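Local structure of prefoldin beta subunit 2 (Thermococcus sp., 3AEI) at residues A[11-16]-A[85-90]; A[18-23]-A[79-84]; A[32-37]-A[65-70]. The protein probably forms part of the archaeal prefoldin chaperone, which holds unfolded proteins and passes them to a group II chaperonin for folding. All blocks are in the same frame, centred on the assembly; numbering follows the deposited sequence. Where two conformers were deposited one is given.

Contact 1. Residues A[11-16]-A[85-90]; sequences LELQQI and KEIMEE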
# COMPACT_ATOMS: atom_id res chain seq x y z
N LEU A 11 -18.43 -8.96 14.66
CA LEU A 11 -17.89 -8.84 13.30
C LEU A 11 -18.00 -7.38 12.85
O LEU A 11 -17.07 -6.84 12.26
CB LEU A 11 -18.69 -9.70 12.34
CG LEU A 11 -17.94 -10.50 11.27
CD1 LEU A 11 -18.84 -10.55 10.04
CD2 LEU A 11 -16.59 -9.88 10.93
N GLU A 12 -19.13 -6.76 13.13
CA GLU A 12 -19.35 -5.37 12.75
C GLU A 12 -18.41 -4.45 13.50
O GLU A 12 -17.83 -3.52 12.93
CB GLU A 12 -20.80 -4.96 13.02
CG GLU A 12 -21.13 -3.61 12.44
CD GLU A 12 -22.53 -3.15 12.79
OE1 GLU A 12 -23.28 -3.96 13.38
OE2 GLU A 12 -22.86 -1.99 12.48
N LEU A 13 -18.24 -4.73 14.79
CA LEU A 13 -17.37 -3.91 15.61
C LEU A 13 -15.92 -3.98 15.10
O LEU A 13 -15.24 -2.95 15.00
CB LEU A 13 -17.47 -4.38 17.06
CG LEU A 13 -16.54 -3.72 18.05
CD1 LEU A 13 -16.96 -2.25 18.22
CD2 LEU A 13 -16.65 -4.44 19.40
N GLN A 14 -15.45 -5.17 14.75
CA GLN A 14 -14.09 -5.30 14.27
C GLN A 14 -13.89 -4.52 12.97
O GLN A 14 -12.87 -3.87 12.78
CB GLN A 14 -13.73 -6.77 14.00
CG GLN A 14 -12.36 -6.96 13.32
CD GLN A 14 -12.42 -7.00 11.78
OE1 GLN A 14 -11.81 -6.18 11.10
NE2 GLN A 14 -13.16 -7.97 11.24
N GLN A 15 -14.89 -4.53 12.10
CA GLN A 15 -14.70 -3.84 10.84
C GLN A 15 -14.66 -2.35 11.04
O GLN A 15 -13.86 -1.66 10.39
CB GLN A 15 -15.78 -4.26 9.84
CG GLN A 15 -15.71 -5.75 9.53
CD GLN A 15 -16.72 -6.19 8.49
OE1 GLN A 15 -17.69 -5.49 8.23
NE2 GLN A 15 -16.51 -7.38 7.91
N ILE A 16 -15.49 -1.85 11.96
CA ILE A 16 -15.50 -0.42 12.28
C ILE A 16 -14.19 -0.02 12.94
O ILE A 16 -13.62 1.02 12.62
CB ILE A 16 -16.61 -0.09 13.25
CG1 ILE A 16 -17.96 -0.30 12.56
CG2 ILE A 16 -16.49 1.35 13.70
CD1 ILE A 16 -19.10 -0.31 13.57
N LYS A 85 -19.37 2.51 20.13
CA LYS A 85 -19.96 2.71 21.45
C LYS A 85 -21.29 1.98 21.54
O LYS A 85 -21.54 1.21 22.48
CB LYS A 85 -20.16 4.21 21.68
CG LYS A 85 -20.86 4.61 22.97
CD LYS A 85 -19.98 4.40 24.19
CE LYS A 85 -20.36 5.37 25.32
NZ LYS A 85 -21.81 5.33 25.68
N GLU A 86 -22.14 2.21 20.55
CA GLU A 86 -23.46 1.57 20.50
C GLU A 86 -23.36 0.05 20.53
O GLU A 86 -24.06 -0.63 21.30
CB GLU A 86 -24.20 2.00 19.24
CG GLU A 86 -24.46 3.49 19.17
CD GLU A 86 -24.86 3.97 17.78
OE1 GLU A 86 -25.25 5.15 17.66
OE2 GLU A 86 -24.78 3.17 16.81
N ILE A 87 -22.50 -0.49 19.67
CA ILE A 87 -22.31 -1.93 19.59
C ILE A 87 -21.78 -2.50 20.91
O ILE A 87 -22.28 -3.53 21.40
CB ILE A 87 -21.35 -2.31 18.43
CG1 ILE A 87 -21.96 -1.90 17.09
CG2 ILE A 87 -21.06 -3.82 18.45
CD1 ILE A 87 -20.94 -1.96 15.93
N MET A 88 -20.79 -1.85 21.50
CA MET A 88 -20.26 -2.37 22.75
C MET A 88 -21.37 -2.43 23.80
O MET A 88 -21.40 -3.34 24.64
CB MET A 88 -19.08 -1.52 23.23
CG MET A 88 -17.88 -1.65 22.31
SD MET A 88 -16.44 -0.74 22.86
CE MET A 88 -16.86 0.89 22.35
N GLU A 89 -22.29 -1.48 23.75
CA GLU A 89 -23.39 -1.46 24.70
C GLU A 89 -24.34 -2.62 24.43
O GLU A 89 -24.84 -3.25 25.36
CB GLU A 89 -24.14 -0.13 24.63
CG GLU A 89 -23.27 1.09 24.89
CD GLU A 89 -24.05 2.40 24.84
OE1 GLU A 89 -24.98 2.50 24.01
OE2 GLU A 89 -23.73 3.33 25.62
N GLU A 90 -24.61 -2.90 23.16
CA GLU A 90 -25.51 -4.01 22.83
C GLU A 90 -24.87 -5.29 23.33
O GLU A 90 -25.53 -6.13 23.95
CB GLU A 90 -25.74 -4.14 21.33
CG GLU A 90 -26.63 -3.10 20.71
CD GLU A 90 -26.91 -3.39 19.24
OE1 GLU A 90 -27.48 -4.46 18.94
OE2 GLU A 90 -26.55 -2.56 18.38
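Ile87 meets Glu12, Leu13 and Ile16 with its two branch ends, each of which faces a different part of the opposing helix. CD1 runs tip to tip into CD1 of Ile16, and the 3.4 Å between these two methyl carbons is tighter than usual van der Waals contact. The same Ile87 CD1 sits over the face of the Glu12 carboxylate, 3.7 Å above Glu12 CD, with the CG methylene of Glu12 alongside at 3.9 Å. The other branch, CG2, sits 3.9 Å from Leu13 CB. In Ile87, chi1 of -64° sends CG1 and CG2 to different sides, CG1 anti to the carbonyl carbon and CG2 anti to the backbone N, and chi2 near 167° extends the longer branch to CD1. Leu13 reaches past Ile87 to the next residue, its CD2 lying 4.2 Å from Met88 CG at the exposed margin of the interface.

This is the antiparallel coiled coil of a prefoldin subunit, toward the end where both chain termini lie. The two short segments run at 154° to one another with axes 9.9 Å apart, and Leu13 and Ile87 are the backbone positions nearest each other.

Further out, charges set the border. Glu12 extends beyond CG and its OE2 is held by a salt bridge from Arg83, one turn earlier on helix 59-93; this second-shell bond probably holds the carboxylate over the Ile87 methyl. Glu90 OE1 is bridged in turn by Arg5 of helix 2-37. Within helix 59-93, Lys85 NZ makes a salt bridge to Glu89 OE2 at 2.8 Å.

Contact 2. Residues A[18-23]-A[79-84]; sequences TLRQSL and KLKKRE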
# COMPACT_ATOMS: atom_id res chain seq x y z
N THR A 18 -11.30 -1.40 12.62
CA THR A 18 -10.20 -1.44 11.65
C THR A 18 -10.20 -0.17 10.82
O THR A 18 -9.15 0.41 10.60
CB THR A 18 -10.31 -2.69 10.74
OG1 THR A 18 -9.96 -3.82 11.54
CG2 THR A 18 -9.39 -2.64 9.56
N LEU A 19 -11.37 0.28 10.39
CA LEU A 19 -11.43 1.54 9.61
C LEU A 19 -10.99 2.72 10.46
O LEU A 19 -10.23 3.59 10.03
CB LEU A 19 -12.87 1.82 9.15
CG LEU A 19 -13.31 1.61 7.70
CD1 LEU A 19 -12.48 0.59 7.01
CD2 LEU A 19 -14.79 1.22 7.71
N ARG A 20 -11.47 2.75 11.69
CA ARG A 20 -11.16 3.83 12.59
C ARG A 20 -9.67 3.91 12.91
O ARG A 20 -9.08 5.01 12.93
CB ARG A 20 -11.96 3.68 13.88
CG ARG A 20 -11.89 4.91 14.78
CD ARG A 20 -10.95 4.65 15.93
NE ARG A 20 -11.38 3.52 16.77
CZ ARG A 20 -10.57 2.83 17.58
NH1 ARG A 20 -9.28 3.13 17.69
NH2 ARG A 20 -11.05 1.80 18.28
N GLN A 21 -9.05 2.76 13.13
CA GLN A 21 -7.62 2.74 13.46
C GLN A 21 -6.76 3.21 12.29
O GLN A 21 -5.67 3.77 12.49
CB GLN A 21 -7.23 1.33 13.88
CG GLN A 21 -7.83 0.98 15.23
CD GLN A 21 -7.83 -0.50 15.52
OE1 GLN A 21 -7.68 -1.33 14.61
NE2 GLN A 21 -8.05 -0.86 16.78
N SER A 22 -7.23 2.93 11.08
CA SER A 22 -6.45 3.32 9.91
C SER A 22 -6.48 4.85 9.84
O SER A 22 -5.47 5.49 9.54
CB SER A 22 -7.06 2.71 8.65
OG SER A 22 -6.43 3.23 7.49
N LEU A 23 -7.63 5.44 10.12
CA LEU A 23 -7.74 6.90 10.07
C LEU A 23 -6.93 7.55 11.19
O LEU A 23 -6.27 8.56 10.96
CB LEU A 23 -9.21 7.32 10.20
CG LEU A 23 -10.15 6.82 9.13
CD1 LEU A 23 -11.55 7.33 9.48
CD2 LEU A 23 -9.71 7.32 7.76
N LYS A 79 -17.43 9.73 14.40
CA LYS A 79 -18.61 9.01 13.98
C LYS A 79 -18.45 7.52 14.13
O LYS A 79 -19.38 6.82 14.52
CB LYS A 79 -18.95 9.35 12.53
CG LYS A 79 -19.55 10.77 12.40
CD LYS A 79 -19.95 11.08 10.97
CE LYS A 79 -20.36 12.54 10.82
NZ LYS A 79 -20.60 12.89 9.40
N LEU A 80 -17.25 7.01 13.82
CA LEU A 80 -17.05 5.57 13.94
C LEU A 80 -16.99 5.16 15.42
O LEU A 80 -17.52 4.11 15.78
CB LEU A 80 -15.76 5.14 13.21
CG LEU A 80 -15.75 5.27 11.69
CD1 LEU A 80 -14.34 5.16 11.19
CD2 LEU A 80 -16.64 4.25 11.04
N LYS A 81 -16.37 5.98 16.27
CA LYS A 81 -16.28 5.66 17.68
C LYS A 81 -17.69 5.65 18.31
O LYS A 81 -17.97 4.87 19.22
CB LYS A 81 -15.33 6.63 18.43
CG LYS A 81 -13.83 6.33 18.12
CD LYS A 81 -12.81 7.20 18.88
CE LYS A 81 -12.60 6.71 20.31
NZ LYS A 81 -11.44 7.38 20.97
N LYS A 82 -18.58 6.49 17.81
CA LYS A 82 -19.92 6.48 18.38
C LYS A 82 -20.64 5.18 17.97
O LYS A 82 -21.40 4.63 18.77
CB LYS A 82 -20.66 7.77 17.98
CG LYS A 82 -22.09 7.61 17.59
CD LYS A 82 -22.16 7.08 16.18
CE LYS A 82 -21.89 8.15 15.13
NZ LYS A 82 -22.05 7.57 13.77
N ARG A 83 -20.39 4.68 16.75
CA ARG A 83 -20.99 3.41 16.32
C ARG A 83 -20.38 2.27 17.15
O ARG A 83 -21.09 1.33 17.52
CB ARG A 83 -20.74 3.12 14.82
CG ARG A 83 -21.68 3.85 13.81
CD ARG A 83 -21.36 3.50 12.31
NE ARG A 83 -21.65 2.10 11.98
CZ ARG A 83 -21.18 1.45 10.91
NH1 ARG A 83 -20.39 2.07 10.04
NH2 ARG A 83 -21.50 0.17 10.72
N GLU A 84 -19.08 2.35 17.45
CA GLU A 84 -18.43 1.30 18.26
C GLU A 84 -19.06 1.30 19.66
O GLU A 84 -19.21 0.27 20.29
CB GLU A 84 -16.93 1.56 18.45
CG GLU A 84 -16.11 1.51 17.19
CD GLU A 84 -14.66 1.91 17.44
OE1 GLU A 84 -14.09 1.52 18.49
OE2 GLU A 84 -14.08 2.61 16.57
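Leu80 drives CD1 into the backbone side of Arg20, 3.7 Å from the Arg20 CA, and this is where the two helices sit closely. Leu23 comes in beside it, crossing Leu80 at about a right angle with its own CD1 3.9 Å from Leu80 CD1. The backbones are near here too: Arg20 and Leu80 are the paired positions of this level.

Just beyond the leucines the interface turns polar. The Arg20 chain leaves the backbone with CG anti to N, chi1 -169°, and bends at chi2 and chi3 then bring NE round to Glu84. NE donates to Glu84 OE2 at 2.9 Å along a nearly straight line, 174° at the hydrogen, and NH2 donates to OE1 at 3.1 Å. Both oxygens use their syn lone pairs, and the guanidinium and carboxylate planes are nearly coplanar; the two bonds together would hold both groups against turning. Glu24, on the same helix as Arg20, takes NH1 in a salt bridge, so the guanidinium is gripped by two acids.

The heptad spacing of a coiled coil is plain: Leu23 follows Ile16 by seven residues, Leu80 precedes Ile87 by seven, and Arg20 takes the position one heptad after Leu13. An ion pair thus occupies a core-facing layer, and Glu84 is buried in it, with Leu13, Ile16 and Arg17 also touching its side chain.

Toward solvent the packing thins. Lys81 is exposed, and only its aliphatic part borders the pair, CG lying 4.0 Å from Arg20 NE in an oblique crossing. At the other margin, Leu19 touches Leu80 CD1 loosely through CB.

Contact 3. Residues A[32-37]-A[65-70]; sequences YAEGII and HIERSR. With SO4 (sulfate ion), chain C.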
# COMPACT_ATOMS: atom_id res chain seq x y z
N TYR A 32 2.43 14.57 13.59
CA TYR A 32 3.86 14.45 13.81
C TYR A 32 4.58 15.30 12.78
O TYR A 32 5.47 16.09 13.13
CB TYR A 32 4.28 12.99 13.69
CG TYR A 32 5.63 12.70 14.29
CD1 TYR A 32 5.76 12.16 15.57
CD2 TYR A 32 6.78 12.93 13.55
CE1 TYR A 32 7.01 11.84 16.09
CE2 TYR A 32 8.05 12.61 14.07
CZ TYR A 32 8.15 12.06 15.33
OH TYR A 32 9.38 11.69 15.81
N ALA A 33 4.16 15.20 11.52
CA ALA A 33 4.78 15.97 10.45
C ALA A 33 4.65 17.49 10.76
O ALA A 33 5.60 18.24 10.55
CB ALA A 33 4.11 15.65 9.10
N GLU A 34 3.49 17.91 11.26
CA GLU A 34 3.26 19.34 11.56
C GLU A 34 4.27 19.82 12.60
O GLU A 34 4.84 20.90 12.48
CB GLU A 34 1.84 19.55 12.07
CG GLU A 34 1.37 20.99 11.98
CD GLU A 34 -0.09 21.10 12.36
OE1 GLU A 34 -0.79 21.97 11.81
OE2 GLU A 34 -0.55 20.30 13.20
N GLY A 35 4.52 18.99 13.61
CA GLY A 35 5.49 19.38 14.62
C GLY A 35 6.87 19.63 14.04
O GLY A 35 7.55 20.57 14.47
N ILE A 36 7.28 18.82 13.07
CA ILE A 36 8.58 18.97 12.44
C ILE A 36 8.62 20.20 11.53
O ILE A 36 9.58 21.00 11.53
CB ILE A 36 8.94 17.75 11.59
CG1 ILE A 36 9.03 16.52 12.50
CG2 ILE A 36 10.23 18.01 10.80
CD1 ILE A 36 9.46 15.27 11.83
N ILE A 37 7.56 20.34 10.74
CA ILE A 37 7.49 21.44 9.79
C ILE A 37 7.50 22.79 10.47
O ILE A 37 8.01 23.76 9.92
CB ILE A 37 6.21 21.28 8.94
CG1 ILE A 37 6.38 20.08 8.00
CG2 ILE A 37 5.94 22.54 8.12
CD1 ILE A 37 5.01 19.54 7.45
N HIS A 65 -2.94 21.65 4.58
CA HIS A 65 -3.35 20.30 4.28
C HIS A 65 -3.49 19.48 5.57
O HIS A 65 -4.47 18.73 5.74
CB HIS A 65 -2.33 19.65 3.35
CG HIS A 65 -2.54 18.18 3.19
ND1 HIS A 65 -3.68 17.64 2.63
CD2 HIS A 65 -1.74 17.13 3.52
CE1 HIS A 65 -3.58 16.32 2.63
NE2 HIS A 65 -2.42 15.99 3.17
N ILE A 66 -2.54 19.63 6.49
CA ILE A 66 -2.59 18.88 7.72
C ILE A 66 -3.83 19.26 8.54
O ILE A 66 -4.57 18.40 9.02
CB ILE A 66 -1.33 19.10 8.54
CG1 ILE A 66 -0.11 18.49 7.80
CG2 ILE A 66 -1.49 18.43 9.93
CD1 ILE A 66 1.22 18.90 8.35
N GLU A 67 -4.09 20.56 8.66
CA GLU A 67 -5.24 20.98 9.42
C GLU A 67 -6.57 20.55 8.81
O GLU A 67 -7.48 20.15 9.54
CB GLU A 67 -5.22 22.50 9.66
CG GLU A 67 -4.05 22.92 10.54
CD GLU A 67 -4.16 22.31 11.93
OE1 GLU A 67 -5.27 22.36 12.52
OE2 GLU A 67 -3.15 21.79 12.46
N ARG A 68 -6.70 20.63 7.49
CA ARG A 68 -7.96 20.22 6.88
C ARG A 68 -8.12 18.71 7.02
O ARG A 68 -9.20 18.24 7.34
CB ARG A 68 -8.01 20.59 5.40
CG ARG A 68 -7.93 22.10 5.13
CD ARG A 68 -8.28 22.41 3.67
NE ARG A 68 -7.86 23.74 3.25
CZ ARG A 68 -6.72 23.98 2.60
NH1 ARG A 68 -5.89 22.99 2.30
NH2 ARG A 68 -6.42 25.22 2.25
N SER A 69 -7.04 17.98 6.79
CA SER A 69 -7.12 16.52 6.85
C SER A 69 -7.47 16.08 8.26
O SER A 69 -8.26 15.14 8.45
CB SER A 69 -5.76 15.90 6.42
OG SER A 69 -5.55 16.07 5.03
N ARG A 70 -6.91 16.74 9.26
CA ARG A 70 -7.22 16.37 10.64
C ARG A 70 -8.70 16.56 10.92
O ARG A 70 -9.32 15.77 11.62
CB ARG A 70 -6.40 17.18 11.63
CG ARG A 70 -4.98 16.62 11.86
CD ARG A 70 -4.16 17.53 12.75
NE ARG A 70 -4.87 17.89 13.97
CZ ARG A 70 -4.46 18.83 14.82
NH1 ARG A 70 -3.34 19.50 14.58
NH2 ARG A 70 -5.18 19.10 15.90
S SO4 C . -6.57 19.17 1.38
O1 SO4 C . -7.80 19.93 1.70
O2 SO4 C . -6.39 18.09 2.36
O3 SO4 C . -5.41 20.07 1.42
O4 SO4 C . -6.70 18.59 0.02
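Glu34 lays its carbons along Ile66 and reaches Glu67 and Arg70 with its oxygens. Its CB rests 3.8 Å from Ile66 CD1. With chi1 at -162° CG lies anti to the backbone N, still skirting that methyl, and the extended chain then carries CD over to the other Ile66 branch, 3.9 Å from CG2. At the tip, OE1 stands 2.5 Å from Glu67 OE2, the two carboxylates nearly coplanar. OE2 takes a weak, strongly bent bond (125° at the hydrogen) from Arg70 NH1 at 3.2 Å; it lies at the guanidinium edge, although the two groups' planes are 87° apart. Arg70 NH1 also bridges Glu67 OE2 at 3.1 Å, so one guanidinium nitrogen lies close to both carboxylates.

Glu34 takes a core-facing position of the prefoldin coiled coil, two heptads on from Arg20 and near the beta hairpin, and its acid tip leads out of the apolar seam. Within the seam Ile37 and Ile66 meet tip to tip through their CD1 methyls, 3.9 Å apart. An alanine in place of Glu34 would keep the CB contact but would probably leave Glu67, its close oxygen partner gone, free to turn, and open a gap over Ile66 CG2.

Arg70 NE has a salt bridge to Glu31. Phe50 of the second subunit packs on Ala33, and Asp52 of that subunit bonds His65 NE2. The other ring nitrogen, His65 ND1, donates to sulfate O2 at 2.8 Å; this ion, probably from the crystallisation liquor, is also hydrogen-bonded to Arg48 of the same chain and weakly to Arg68 NH1.

In the fold
All three contacts join helix 2-37 to helix 59-93, like successive rungs of one antiparallel coiled coil. Contacts 1 and 2 are neighbours, centres about 10 Å apart, and touch through the Glu12–Arg83 salt bridge and Ile16 packing on Glu84. Contact 3 lies about 30 Å from contact 1 between centres, across the middle of the chain. Contact 1 is mainly apolar and partly buried; contact 2 is more of a surface contact, built round an ion pair; contact 3, partly buried like contact 1, joins isoleucines to a network of two glutamates and an arginine. Contact 3 alone is met by another subunit, in keeping with its place near the hairpin, through which prefoldin subunits assemble.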